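PDB 4KK3: protein-arginine-phosphatase from Bacillus subtilis subsp. subtilis, which removes the phosphate group from phosphoarginine residues in many proteins, counteracting the arginine kinase McsB and restoring DNA binding by the repressor CtsR. Local coordinates for residues Asp2-Cys7 / Asp78-Met83; Gly9-Ser14 / Lys46-Ala51; Asn33-Gly38 / Val65-Thr70; Glu72-Ala77 / Gly96-Lys101. All blocks are in the same frame, centred on the assembly; numbering follows the deposited sequence.

Interaction 1 (Asp2-Cys7 / Asp78-Met83)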
loop_
_atom_site.group_PDB
_atom_site.type_symbol
_atom_site.label_atom_id
_atom_site.label_comp_id
_atom_site.label_asym_id
_atom_site.label_seq_id
_atom_site.Cartn_x
_atom_site.Cartn_y
_atom_site.Cartn_z
ATOM N N ASP A 2 7.091 -4.206 -10.409
ATOM C CA ASP A 2 5.913 -3.366 -10.211
ATOM C C ASP A 2 5.144 -3.797 -8.973
ATOM O O ASP A 2 4.647 -4.918 -8.902
ATOM C CB ASP A 2 4.982 -3.433 -11.424
ATOM C CG ASP A 2 5.415 -2.512 -12.545
ATOM O OD1 ASP A 2 6.625 -2.218 -12.639
ATOM O OD2 ASP A 2 4.545 -2.083 -13.333
ATOM N N ILE A 3 5.037 -2.893 -8.006
ATOM C CA ILE A 3 4.369 -3.195 -6.758
ATOM C C ILE A 3 3.132 -2.324 -6.647
ATOM O O ILE A 3 3.187 -1.125 -6.924
ATOM C CB ILE A 3 5.278 -2.907 -5.561
ATOM C CG1 ILE A 3 6.620 -3.616 -5.731
ATOM C CG2 ILE A 3 4.608 -3.341 -4.260
ATOM C CD1 ILE A 3 6.541 -5.075 -5.531
ATOM N N ILE A 4 2.008 -2.925 -6.272
ATOM C CA ILE A 4 0.813 -2.137 -5.982
ATOM C C ILE A 4 0.266 -2.386 -4.568
ATOM O O ILE A 4 0.092 -3.519 -4.146
ATOM C CB ILE A 4 -0.286 -2.310 -7.061
ATOM C CG1 ILE A 4 -1.488 -1.414 -6.763
ATOM C CG2 ILE A 4 -0.740 -3.742 -7.163
ATOM C CD1 ILE A 4 -2.375 -1.191 -7.961
ATOM N N PHE A 5 0.023 -1.303 -3.835
ATOM C CA PHE A 5 -0.584 -1.374 -2.506
ATOM C C PHE A 5 -2.081 -1.159 -2.651
ATOM O O PHE A 5 -2.501 -0.277 -3.377
ATOM C CB PHE A 5 0.009 -0.279 -1.602
ATOM C CG PHE A 5 1.463 -0.482 -1.305
ATOM C CD1 PHE A 5 1.868 -1.504 -0.463
ATOM C CD2 PHE A 5 2.421 0.349 -1.871
ATOM C CE1 PHE A 5 3.203 -1.708 -0.189
ATOM C CE2 PHE A 5 3.771 0.158 -1.610
ATOM C CZ PHE A 5 4.168 -0.859 -0.756
ATOM N N VAL A 6 -2.891 -1.972 -1.977
ATOM C CA VAL A 6 -4.343 -1.882 -2.135
ATOM C C VAL A 6 -5.065 -1.735 -0.793
ATOM O O VAL A 6 -4.772 -2.468 0.160
ATOM C CB VAL A 6 -4.896 -3.156 -2.834
ATOM C CG1 VAL A 6 -6.426 -3.100 -2.872
ATOM C CG2 VAL A 6 -4.337 -3.282 -4.235
ATOM N N CYS A 7 -6.006 -0.793 -0.713
ATOM C CA CYS A 7 -6.867 -0.682 0.467
ATOM C C CYS A 7 -8.316 -0.538 0.018
ATOM O O CYS A 7 -8.669 -0.965 -1.075
ATOM C CB CYS A 7 -6.438 0.476 1.390
ATOM S SG CYS A 7 -6.425 2.121 0.618
ATOM N N ASP A 78 3.596 -7.139 -10.455
ATOM C CA ASP A 78 4.389 -8.300 -10.069
ATOM C C ASP A 78 4.004 -8.746 -8.659
ATOM O O ASP A 78 4.051 -9.932 -8.330
ATOM C CB ASP A 78 5.883 -7.976 -10.144
ATOM C CG ASP A 78 6.334 -7.664 -11.556
ATOM O OD1 ASP A 78 6.118 -8.514 -12.442
ATOM O OD2 ASP A 78 6.885 -6.563 -11.789
ATOM N N LEU A 79 3.588 -7.785 -7.843
ATOM C CA LEU A 79 3.223 -8.045 -6.459
ATOM C C LEU A 79 2.128 -7.087 -6.024
ATOM O O LEU A 79 2.238 -5.885 -6.230
ATOM C CB LEU A 79 4.440 -7.876 -5.545
ATOM C CG LEU A 79 4.310 -8.203 -4.052
ATOM C CD1 LEU A 79 3.899 -9.664 -3.840
ATOM C CD2 LEU A 79 5.636 -7.895 -3.349
ATOM N N VAL A 80 1.071 -7.637 -5.440
ATOM C CA VAL A 80 -0.049 -6.842 -4.950
ATOM C C VAL A 80 -0.125 -7.016 -3.442
ATOM O O VAL A 80 -0.321 -8.118 -2.955
ATOM C CB VAL A 80 -1.363 -7.303 -5.594
ATOM C CG1 VAL A 80 -2.532 -6.451 -5.106
ATOM C CG2 VAL A 80 -1.254 -7.256 -7.116
ATOM N N LEU A 81 0.053 -5.926 -2.690
ATOM C CA LEU A 81 0.059 -6.045 -1.241
ATOM C C LEU A 81 -1.139 -5.327 -0.652
ATOM O O LEU A 81 -1.214 -4.098 -0.673
ATOM C CB LEU A 81 1.355 -5.473 -0.661
ATOM C CG LEU A 81 2.599 -6.237 -1.125
ATOM C CD1 LEU A 81 3.889 -5.542 -0.686
ATOM C CD2 LEU A 81 2.563 -7.689 -0.627
ATOM N N ALA A 82 -2.055 -6.111 -0.115
ATOM C CA ALA A 82 -3.322 -5.636 0.397
ATOM C C ALA A 82 -3.186 -5.308 1.867
ATOM O O ALA A 82 -2.377 -5.907 2.564
ATOM C CB ALA A 82 -4.374 -6.751 0.224
HETATM N N MSE A 83 -4.004 -4.391 2.363
HETATM C CA MSE A 83 -3.932 -4.052 3.790
HETATM C C MSE A 83 -4.526 -5.130 4.695
HETATM O O MSE A 83 -3.999 -5.418 5.779
HETATM C CB MSE A 83 -4.608 -2.713 4.082
HETATM C CG MSE A 83 -3.959 -1.523 3.397
HETATM SE SE MSE A 83 -2.048 -1.345 3.820
HETATM C CE MSE A 83 -1.444 -0.785 2.061
#
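Ile4 binds through both of its peptide groups to the strand beside it: its N-H reaches Leu79 O at 3.0 Å, and its own O accepts from Leu81 N at 2.8 Å, both bonds nearly straight. Val6 repeats the pattern, donating to Leu81 O and accepting from Met83 N, so the two strands run parallel in strict register. On one face Ile3 lies alongside Leu79, CD1 reaching Leu79 CB at 3.5 Å, and Phe5 lies alongside Leu81, ring atom CE1 3.9 Å from Leu81 CD1. On the other face Ile4 CG2 meets Val80 CG2 at 3.6 Å; chi1 of -177° sends CG1 anti to the backbone N and turns this methyl to the neighbouring strand. Val6 CG2 leans on Val80 CG1 at 3.7 Å. Branched residues suit such a buried strand pair because they fill the space beside an extended backbone. Asp78 closes the N-terminal end: its OD2 takes the N-H of Asp2 on the anti lone pair at 2.7 Å, while Asp2 O accepts from both Asp78 N and Leu79 N. The two carboxylates lie near each other, which would probably raise the proton affinity of one of them. At the other end Met83 CG rests on CB of Cys7, the catalytic nucleophile, 3.8 Å away. The pair forms the middle of the four-stranded parallel sheet: strand 33-38 flanks 2-7 on its far edge, Phe5 packs on helix 13-28, and Leu79 and Leu81 pack on helix 105-110.

Interaction 2 (Gly9-Ser14 / Lys46-Ala51). With PO4 (phosphate ion), chain B.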
loop_
_atom_site.group_PDB
_atom_site.type_symbol
_atom_site.label_atom_id
_atom_site.label_comp_id
_atom_site.label_asym_id
_atom_site.label_seq_id
_atom_site.Cartn_x
_atom_site.Cartn_y
_atom_site.Cartn_z
ATOM N N GLY A 9 -10.518 2.623 0.227
ATOM C CA GLY A 9 -10.836 3.866 -0.455
ATOM C C GLY A 9 -9.724 4.431 -1.324
ATOM O O GLY A 9 -9.977 5.305 -2.156
ATOM N N ASN A 10 -8.514 3.898 -1.163
ATOM C CA ASN A 10 -7.316 4.477 -1.773
ATOM C C ASN A 10 -7.240 5.941 -1.360
ATOM O O ASN A 10 -6.847 6.796 -2.146
ATOM C CB ASN A 10 -7.309 4.336 -3.307
ATOM C CG ASN A 10 -5.957 4.673 -3.939
ATOM O OD1 ASN A 10 -5.905 5.319 -4.985
ATOM N ND2 ASN A 10 -4.856 4.220 -3.312
ATOM N N THR A 11 -7.620 6.210 -0.118
ATOM C CA THR A 11 -7.489 7.572 0.419
ATOM C C THR A 11 -6.565 7.661 1.629
ATOM O O THR A 11 -6.033 8.732 1.921
ATOM C CB THR A 11 -8.862 8.177 0.797
ATOM O OG1 THR A 11 -9.496 7.361 1.792
ATOM C CG2 THR A 11 -9.766 8.270 -0.426
ATOM N N CYS A 12 -6.373 6.555 2.343
ATOM C CA CYS A 12 -5.542 6.602 3.549
ATOM C C CYS A 12 -4.346 5.642 3.558
ATOM O O CYS A 12 -3.199 6.057 3.410
ATOM C CB CYS A 12 -6.382 6.392 4.794
ATOM S SG CYS A 12 -7.871 7.431 4.887
ATOM N N ARG A 13 -4.619 4.358 3.733
ATOM C CA ARG A 13 -3.556 3.370 3.944
ATOM C C ARG A 13 -2.671 3.147 2.726
ATOM O O ARG A 13 -1.446 3.266 2.814
ATOM C CB ARG A 13 -4.154 2.023 4.363
ATOM C CG ARG A 13 -4.453 1.892 5.841
ATOM C CD ARG A 13 -5.424 0.710 6.087
ATOM N NE ARG A 13 -6.638 0.855 5.296
ATOM C CZ ARG A 13 -7.628 -0.035 5.292
ATOM N NH1 ARG A 13 -7.530 -1.113 6.052
ATOM N NH2 ARG A 13 -8.703 0.167 4.543
ATOM N N SER A 14 -3.274 2.782 1.597
ATOM C CA SER A 14 -2.453 2.517 0.422
ATOM C C SER A 14 -1.719 3.744 -0.149
ATOM O O SER A 14 -0.577 3.588 -0.576
ATOM C CB SER A 14 -3.143 1.641 -0.654
ATOM O OG SER A 14 -4.230 2.270 -1.305
ATOM N N LYS A 46 -8.939 12.425 -3.223
ATOM C CA LYS A 46 -7.633 12.802 -2.707
ATOM C C LYS A 46 -7.339 12.021 -1.442
ATOM O O LYS A 46 -8.248 11.476 -0.818
ATOM C CB LYS A 46 -7.568 14.299 -2.386
ATOM C CG LYS A 46 -7.474 15.231 -3.581
ATOM C CD LYS A 46 -7.248 16.667 -3.104
ATOM C CE LYS A 46 -7.345 17.674 -4.239
ATOM N NZ LYS A 46 -7.141 19.077 -3.759
ATOM N N ALA A 47 -6.069 11.998 -1.048
ATOM C CA ALA A 47 -5.712 11.466 0.256
ATOM C C ALA A 47 -6.447 12.317 1.276
ATOM O O ALA A 47 -6.705 13.490 1.021
ATOM C CB ALA A 47 -4.207 11.547 0.466
ATOM N N THR A 48 -6.819 11.730 2.406
ATOM C CA THR A 48 -7.546 12.475 3.426
ATOM C C THR A 48 -6.600 13.469 4.075
ATOM O O THR A 48 -5.399 13.248 4.090
ATOM C CB THR A 48 -8.089 11.564 4.524
ATOM O OG1 THR A 48 -6.993 10.941 5.199
ATOM C CG2 THR A 48 -9.006 10.499 3.927
ATOM N N PRO A 49 -7.147 14.553 4.623
ATOM C CA PRO A 49 -6.279 15.559 5.242
ATOM C C PRO A 49 -5.359 14.983 6.313
ATOM O O PRO A 49 -4.189 15.350 6.361
ATOM C CB PRO A 49 -7.277 16.534 5.866
ATOM C CG PRO A 49 -8.474 16.433 4.992
ATOM C CD PRO A 49 -8.555 14.981 4.589
ATOM N N HIS A 50 -5.868 14.079 7.145
ATOM C CA HIS A 50 -5.054 13.492 8.205
ATOM C C HIS A 50 -3.892 12.658 7.667
ATOM O O HIS A 50 -2.818 12.635 8.271
ATOM C CB HIS A 50 -5.899 12.627 9.136
ATOM C CG HIS A 50 -6.754 13.406 10.087
ATOM N ND1 HIS A 50 -6.588 14.755 10.311
ATOM C CD2 HIS A 50 -7.777 13.016 10.884
ATOM C CE1 HIS A 50 -7.478 15.166 11.198
ATOM N NE2 HIS A 50 -8.213 14.130 11.560
ATOM N N ALA A 51 -4.120 11.953 6.558
ATOM C CA ALA A 51 -3.064 11.142 5.943
ATOM C C ALA A 51 -1.970 12.075 5.417
ATOM O O ALA A 51 -0.759 11.831 5.597
ATOM C CB ALA A 51 -3.632 10.285 4.812
HETATM P P PO4 B . -8.525 3.673 3.248
HETATM O O1 PO4 B . -7.247 3.293 3.933
HETATM O O2 PO4 B . -9.423 4.386 4.249
HETATM O O3 PO4 B . -9.252 2.381 2.836
HETATM O O4 PO4 B . -8.363 4.539 2.037
#
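Thr11 and Thr48 join the two backbones by a single hydrogen bond, Thr48 N to Thr11 O at 3.1 Å, with the donor tilted 30° from the carbonyl plane and Ala47 CA close to the same oxygen. The Thr11 side chain approaches that of Thr48 at about a right angle, and Thr48 CG2 presses on Cys12 SG at 3.4 Å. A small branched threonine suits this place: Thr11, important for substrate discrimination, lays CG2 against Lys46 O, while chi1 of 60° turns OG1 inward to O4 of a bound phosphate ion at 3.1 Å. The N-H groups of Thr11 and Cys12 grip the same O4, as expected of a phosphatase P-loop, and the ion probably marks the substrate phosphate site. Arg13 holds it with two parallel arms, NE to O1 at 2.9 Å and NH2 to O3 at 2.8 Å, the phosphorus lying in the guanidinium plane at its edge. An alanine in place of Arg13 would probably leave O1 and O3 without these charged partners and weaken the hold on the phosphate. Cys12 sits at the N-cap position of helix 13-28; Thr48 caps helix 49-56 with a weak bond from Ala51 N to its OG1, and Tyr127 of helix 124-145 packs against both Cys12 and Ala51.

Interaction 3 (Asn33-Gly38 / Val65-Thr70)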
loop_
_atom_site.group_PDB
_atom_site.type_symbol
_atom_site.label_atom_id
_atom_site.label_comp_id
_atom_site.label_asym_id
_atom_site.label_seq_id
_atom_site.Cartn_x
_atom_site.Cartn_y
_atom_site.Cartn_z
ATOM N N ASN A 33 8.865 -0.054 -9.216
ATOM C CA ASN A 33 7.801 0.853 -9.612
ATOM C C ASN A 33 6.640 0.678 -8.642
ATOM O O ASN A 33 6.182 -0.434 -8.428
ATOM C CB ASN A 33 7.362 0.530 -11.039
ATOM C CG ASN A 33 6.459 1.590 -11.627
ATOM O OD1 ASN A 33 5.235 1.515 -11.511
ATOM N ND2 ASN A 33 7.057 2.584 -12.274
ATOM N N VAL A 34 6.172 1.767 -8.042
ATOM C CA VAL A 34 5.189 1.648 -6.964
ATOM C C VAL A 34 3.905 2.418 -7.246
ATOM O O VAL A 34 3.943 3.580 -7.635
ATOM C CB VAL A 34 5.792 2.125 -5.627
ATOM C CG1 VAL A 34 4.816 1.916 -4.488
ATOM C CG2 VAL A 34 7.100 1.398 -5.360
ATOM N N ARG A 35 2.769 1.758 -7.040
ATOM C CA ARG A 35 1.467 2.383 -7.225
ATOM C C ARG A 35 0.539 1.990 -6.081
ATOM O O ARG A 35 0.891 1.170 -5.236
ATOM C CB ARG A 35 0.832 1.903 -8.531
ATOM C CG ARG A 35 1.496 2.383 -9.802
ATOM C CD ARG A 35 0.573 2.117 -10.984
ATOM N NE ARG A 35 -0.826 2.227 -10.581
ATOM C CZ ARG A 35 -1.490 3.376 -10.469
ATOM N NH1 ARG A 35 -0.882 4.527 -10.735
ATOM N NH2 ARG A 35 -2.760 3.374 -10.086
ATOM N N SER A 36 -0.649 2.590 -6.059
ATOM C CA SER A 36 -1.689 2.188 -5.122
ATOM C C SER A 36 -3.055 2.267 -5.794
ATOM O O SER A 36 -3.242 3.001 -6.768
ATOM C CB SER A 36 -1.679 3.056 -3.864
ATOM O OG SER A 36 -1.983 4.393 -4.203
ATOM N N ALA A 37 -3.999 1.489 -5.281
ATOM C CA ALA A 37 -5.384 1.540 -5.758
ATOM C C ALA A 37 -6.350 1.038 -4.676
ATOM O O ALA A 37 -5.919 0.550 -3.637
ATOM C CB ALA A 37 -5.536 0.721 -7.046
ATOM N N GLY A 38 -7.650 1.195 -4.895
ATOM C CA GLY A 38 -8.615 0.815 -3.878
ATOM C C GLY A 38 -9.688 -0.099 -4.449
ATOM O O GLY A 38 -10.087 0.054 -5.606
ATOM N N VAL A 65 -4.192 11.220 -5.943
ATOM C CA VAL A 65 -5.534 11.143 -6.484
ATOM C C VAL A 65 -5.962 9.677 -6.493
ATOM O O VAL A 65 -5.228 8.826 -6.981
ATOM C CB VAL A 65 -5.589 11.714 -7.905
ATOM C CG1 VAL A 65 -6.890 11.370 -8.559
ATOM C CG2 VAL A 65 -5.405 13.220 -7.868
ATOM N N SER A 66 -7.135 9.404 -5.932
ATOM C CA SER A 66 -7.638 8.031 -5.796
ATOM C C SER A 66 -7.824 7.317 -7.139
ATOM O O SER A 66 -8.203 7.923 -8.142
ATOM C CB SER A 66 -8.957 8.026 -5.020
ATOM O OG SER A 66 -8.794 8.551 -3.716
ATOM N N SER A 67 -7.562 6.015 -7.144
ATOM C CA SER A 67 -7.711 5.209 -8.351
ATOM C C SER A 67 -8.362 3.873 -8.005
ATOM O O SER A 67 -7.986 3.239 -7.024
ATOM C CB SER A 67 -6.343 4.977 -8.997
ATOM O OG SER A 67 -6.431 4.058 -10.072
ATOM N N PRO A 68 -9.341 3.439 -8.814
ATOM C CA PRO A 68 -9.912 2.112 -8.574
ATOM C C PRO A 68 -8.954 1.050 -9.072
ATOM O O PRO A 68 -8.213 1.272 -10.031
ATOM C CB PRO A 68 -11.175 2.113 -9.442
ATOM C CG PRO A 68 -10.863 3.063 -10.549
ATOM C CD PRO A 68 -10.012 4.146 -9.921
ATOM N N LEU A 69 -8.960 -0.100 -8.420
ATOM C CA LEU A 69 -8.194 -1.216 -8.914
ATOM C C LEU A 69 -8.881 -1.735 -10.176
ATOM O O LEU A 69 -10.105 -1.789 -10.240
ATOM C CB LEU A 69 -8.123 -2.293 -7.846
ATOM C CG LEU A 69 -7.210 -3.473 -8.129
ATOM C CD1 LEU A 69 -5.755 -3.050 -8.198
ATOM C CD2 LEU A 69 -7.414 -4.480 -7.040
ATOM N N THR A 70 -8.097 -2.085 -11.188
ATOM C CA THR A 70 -8.653 -2.583 -12.443
ATOM C C THR A 70 -7.964 -3.868 -12.851
ATOM O O THR A 70 -6.901 -4.203 -12.323
ATOM C CB THR A 70 -8.449 -1.589 -13.587
ATOM O OG1 THR A 70 -7.047 -1.421 -13.811
ATOM C CG2 THR A 70 -9.089 -0.252 -13.260
#
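Ala37 lays its methyl group over the backbone of the 65-70 segment, CB 3.5 Å from Ser67 O and 3.8 Å from Leu69 N, and the same methyl also meets Leu69 CD1 at 3.9 Å. The small alanine suits a place so close to a passing backbone. Chi1 of -173° sets Leu69 CG anti to its backbone N and carries the isobutyl group to that methyl. Next to it, Gly38 is gripped twice: its N-H goes to Ser67 O at 3.0 Å, and its O takes Leu69 N at 3.0 Å with the donor 37° above the carbonyl plane. These two bonds make a single bridge between Gly38 and Pro68, whose CB points away from the strand. Nearer the start of the strand, the bend at chi3 brings Arg35 NH2 to 3.7 Å from Ser67 OG, which lies at the guanidinium edge. Asn10 of the substrate-binding loop ties both segments together, its OD1 accepting from Ser67 N and its ND2 donating to Ser36 OG; Ser36 OG is also bonded to Glu18. The short bridge thus adds an irregular segment to the edge of the parallel sheet beside the phosphate-binding loop, in the low molecular weight phosphatase fold.

Interaction 4 (Glu72-Ala77 / Gly96-Lys101)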
loop_
_atom_site.group_PDB
_atom_site.type_symbol
_atom_site.label_atom_id
_atom_site.label_comp_id
_atom_site.label_asym_id
_atom_site.label_seq_id
_atom_site.Cartn_x
_atom_site.Cartn_y
_atom_site.Cartn_z
ATOM N N GLU A 72 -6.454 -4.437 -15.629
ATOM C CA GLU A 72 -5.173 -4.072 -16.230
ATOM C C GLU A 72 -4.059 -3.927 -15.194
ATOM O O GLU A 72 -2.946 -4.417 -15.398
ATOM C CB GLU A 72 -5.301 -2.771 -17.022
ATOM C CG GLU A 72 -4.053 -2.408 -17.807
ATOM C CD GLU A 72 -3.973 -0.926 -18.115
ATOM O OE1 GLU A 72 -3.659 -0.146 -17.189
ATOM O OE2 GLU A 72 -4.224 -0.544 -19.278
ATOM N N LEU A 73 -4.357 -3.241 -14.094
ATOM C CA LEU A 73 -3.399 -3.094 -12.999
ATOM C C LEU A 73 -3.054 -4.444 -12.374
ATOM O O LEU A 73 -1.894 -4.709 -12.044
ATOM C CB LEU A 73 -3.944 -2.151 -11.925
ATOM C CG LEU A 73 -4.144 -0.683 -12.299
ATOM C CD1 LEU A 73 -4.818 0.062 -11.151
ATOM C CD2 LEU A 73 -2.818 -0.033 -12.658
HETATM N N MSE A 74 -4.069 -5.288 -12.204
HETATM C CA MSE A 74 -3.879 -6.604 -11.606
HETATM C C MSE A 74 -3.011 -7.503 -12.482
HETATM O O MSE A 74 -2.190 -8.264 -11.977
HETATM C CB MSE A 74 -5.229 -7.274 -11.313
HETATM C CG MSE A 74 -5.978 -6.686 -10.118
HETATM SE SE MSE A 74 -5.004 -6.937 -8.443
HETATM C CE MSE A 74 -4.766 -8.867 -8.572
ATOM N N GLU A 75 -3.192 -7.408 -13.794
ATOM C CA GLU A 75 -2.407 -8.217 -14.724
ATOM C C GLU A 75 -0.941 -7.784 -14.725
ATOM O O GLU A 75 -0.040 -8.623 -14.720
ATOM C CB GLU A 75 -2.989 -8.133 -16.142
ATOM C CG GLU A 75 -2.283 -9.007 -17.186
ATOM C CD GLU A 75 -0.989 -8.393 -17.717
ATOM O OE1 GLU A 75 -0.916 -7.151 -17.841
ATOM O OE2 GLU A 75 -0.041 -9.158 -18.001
ATOM N N SER A 76 -0.709 -6.472 -14.739
ATOM C CA SER A 76 0.641 -5.932 -14.904
ATOM C C SER A 76 1.500 -5.948 -13.642
ATOM O O SER A 76 2.728 -5.900 -13.725
ATOM C CB SER A 76 0.583 -4.504 -15.451
ATOM O OG SER A 76 1.869 -3.909 -15.429
ATOM N N ALA A 77 0.860 -5.997 -12.478
ATOM C CA ALA A 77 1.594 -6.004 -11.215
ATOM C C ALA A 77 2.410 -7.277 -11.037
ATOM O O ALA A 77 1.967 -8.366 -11.404
ATOM C CB ALA A 77 0.631 -5.826 -10.035
ATOM N N GLY A 96 -9.326 -11.244 -11.894
ATOM C CA GLY A 96 -8.907 -12.511 -12.468
ATOM C C GLY A 96 -8.187 -13.445 -11.517
ATOM O O GLY A 96 -8.170 -13.232 -10.298
ATOM N N ARG A 97 -7.587 -14.483 -12.096
ATOM C CA ARG A 97 -6.890 -15.519 -11.350
ATOM C C ARG A 97 -5.482 -15.087 -10.980
ATOM O O ARG A 97 -4.503 -15.494 -11.619
ATOM C CB ARG A 97 -6.830 -16.804 -12.183
ATOM C CG ARG A 97 -8.183 -17.278 -12.690
ATOM C CD ARG A 97 -8.999 -17.904 -11.571
ATOM N NE ARG A 97 -8.240 -18.933 -10.861
ATOM C CZ ARG A 97 -8.645 -19.523 -9.741
ATOM N NH1 ARG A 97 -9.810 -19.196 -9.198
ATOM N NH2 ARG A 97 -7.883 -20.434 -9.159
ATOM N N TYR A 98 -5.378 -14.286 -9.927
ATOM C CA TYR A 98 -4.097 -13.694 -9.549
ATOM C C TYR A 98 -3.727 -13.923 -8.103
ATOM O O TYR A 98 -2.914 -13.178 -7.559
ATOM C CB TYR A 98 -4.108 -12.188 -9.796
ATOM C CG TYR A 98 -4.341 -11.819 -11.232
ATOM C CD1 TYR A 98 -3.446 -12.204 -12.214
ATOM C CD2 TYR A 98 -5.454 -11.078 -11.609
ATOM C CE1 TYR A 98 -3.653 -11.874 -13.536
ATOM C CE2 TYR A 98 -5.666 -10.736 -12.930
ATOM C CZ TYR A 98 -4.765 -11.143 -13.888
ATOM O OH TYR A 98 -4.971 -10.817 -15.208
ATOM N N ARG A 99 -4.307 -14.949 -7.488
ATOM C CA ARG A 99 -4.007 -15.272 -6.096
ATOM C C ARG A 99 -2.516 -15.358 -5.813
ATOM O O ARG A 99 -2.072 -15.027 -4.716
ATOM C CB ARG A 99 -4.675 -16.587 -5.680
ATOM C CG ARG A 99 -6.147 -16.452 -5.408
ATOM C CD ARG A 99 -6.747 -17.751 -4.909
ATOM N NE ARG A 99 -8.188 -17.609 -4.756
ATOM C CZ ARG A 99 -8.788 -17.199 -3.645
ATOM N NH1 ARG A 99 -8.079 -16.898 -2.569
ATOM N NH2 ARG A 99 -10.109 -17.106 -3.608
ATOM N N ASP A 100 -1.745 -15.808 -6.799
ATOM C CA ASP A 100 -0.336 -16.070 -6.565
ATOM C C ASP A 100 0.480 -14.817 -6.408
ATOM O O ASP A 100 1.622 -14.895 -5.974
ATOM C CB ASP A 100 0.257 -16.892 -7.684
ATOM C CG ASP A 100 -0.091 -18.348 -7.547
ATOM O OD1 ASP A 100 0.249 -18.932 -6.489
ATOM O OD2 ASP A 100 -0.729 -18.863 -8.470
ATOM N N LYS A 101 -0.102 -13.677 -6.752
ATOM C CA LYS A 101 0.619 -12.404 -6.599
ATOM C C LYS A 101 0.041 -11.506 -5.509
ATOM O O LYS A 101 0.564 -10.423 -5.263
ATOM C CB LYS A 101 0.677 -11.642 -7.929
ATOM C CG LYS A 101 -0.633 -10.993 -8.329
ATOM C CD LYS A 101 -0.485 -10.133 -9.575
ATOM C CE LYS A 101 -0.125 -10.955 -10.796
ATOM N NZ LYS A 101 -0.080 -10.105 -12.037
#
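Lys101 reaches across to the C-terminal end of helix 71-76 in the low molecular weight phosphatase fold, where its positive charge meets two backbone carbonyls, one in the last turn and one just past it. Its NZ donates to Met74 O and Ala77 O, each at 2.8 Å and each in the carbonyl plane. Chi1 of 75° sets CG between the backbone N and the carbonyl carbon, and a second bend at chi3 of 65° folds the otherwise extended chain so that CD and CE pass both acceptors. A methionine in place of Lys101 would probably leave these two carbonyl oxygens without their charged donor and loosen the tie between the helix end and the loop. Tyr98 supplies the apolar half of the contact. With chi1 of -60° its CG stands anti to the carbonyl carbon, and one ring face is turned to the helix backbone, Met74 O lying 4.0 Å above the ring centre. Met74, a selenomethionine, is bent at chi2 and chi3, which brings its terminal methyl to the base of the tyrosine ring, CE 3.6 Å from Tyr98 CB. A long flexible side chain suits this place because its bends let CB and CE both meet the CD2 side of the tyrosine. The phenol end is held from the first turn of the same helix, where Glu71 OE2 is hydrogen-bonded to Tyr98 OH, and that hydroxyl also rests on Glu75 CB at 3.5 Å.

Overall arrangement
Interaction 1 forms the centre of the parallel sheet, and the other three are arranged around it. Interaction 3, its centre about 9 Å from that of interaction 1, shares the sheet through strand 33-38, the neighbour of 2-7. Interaction 4, centre about 10 Å away, joins it where Lys101 O meets Val80 N, next to strand 102-104. Interaction 2, centre about 16 Å away, lies at the C-terminal end of strand 2-7, where the phosphate-binding loop leads into helix 13-28. Along the chain, interactions 2 and 3 are nested within the loop closed by interaction 1, whereas interaction 4 crosses it. Interactions 2 and 4, centres about 23 Å apart, do not touch; one lies at the active site, the other away from the annotated sites.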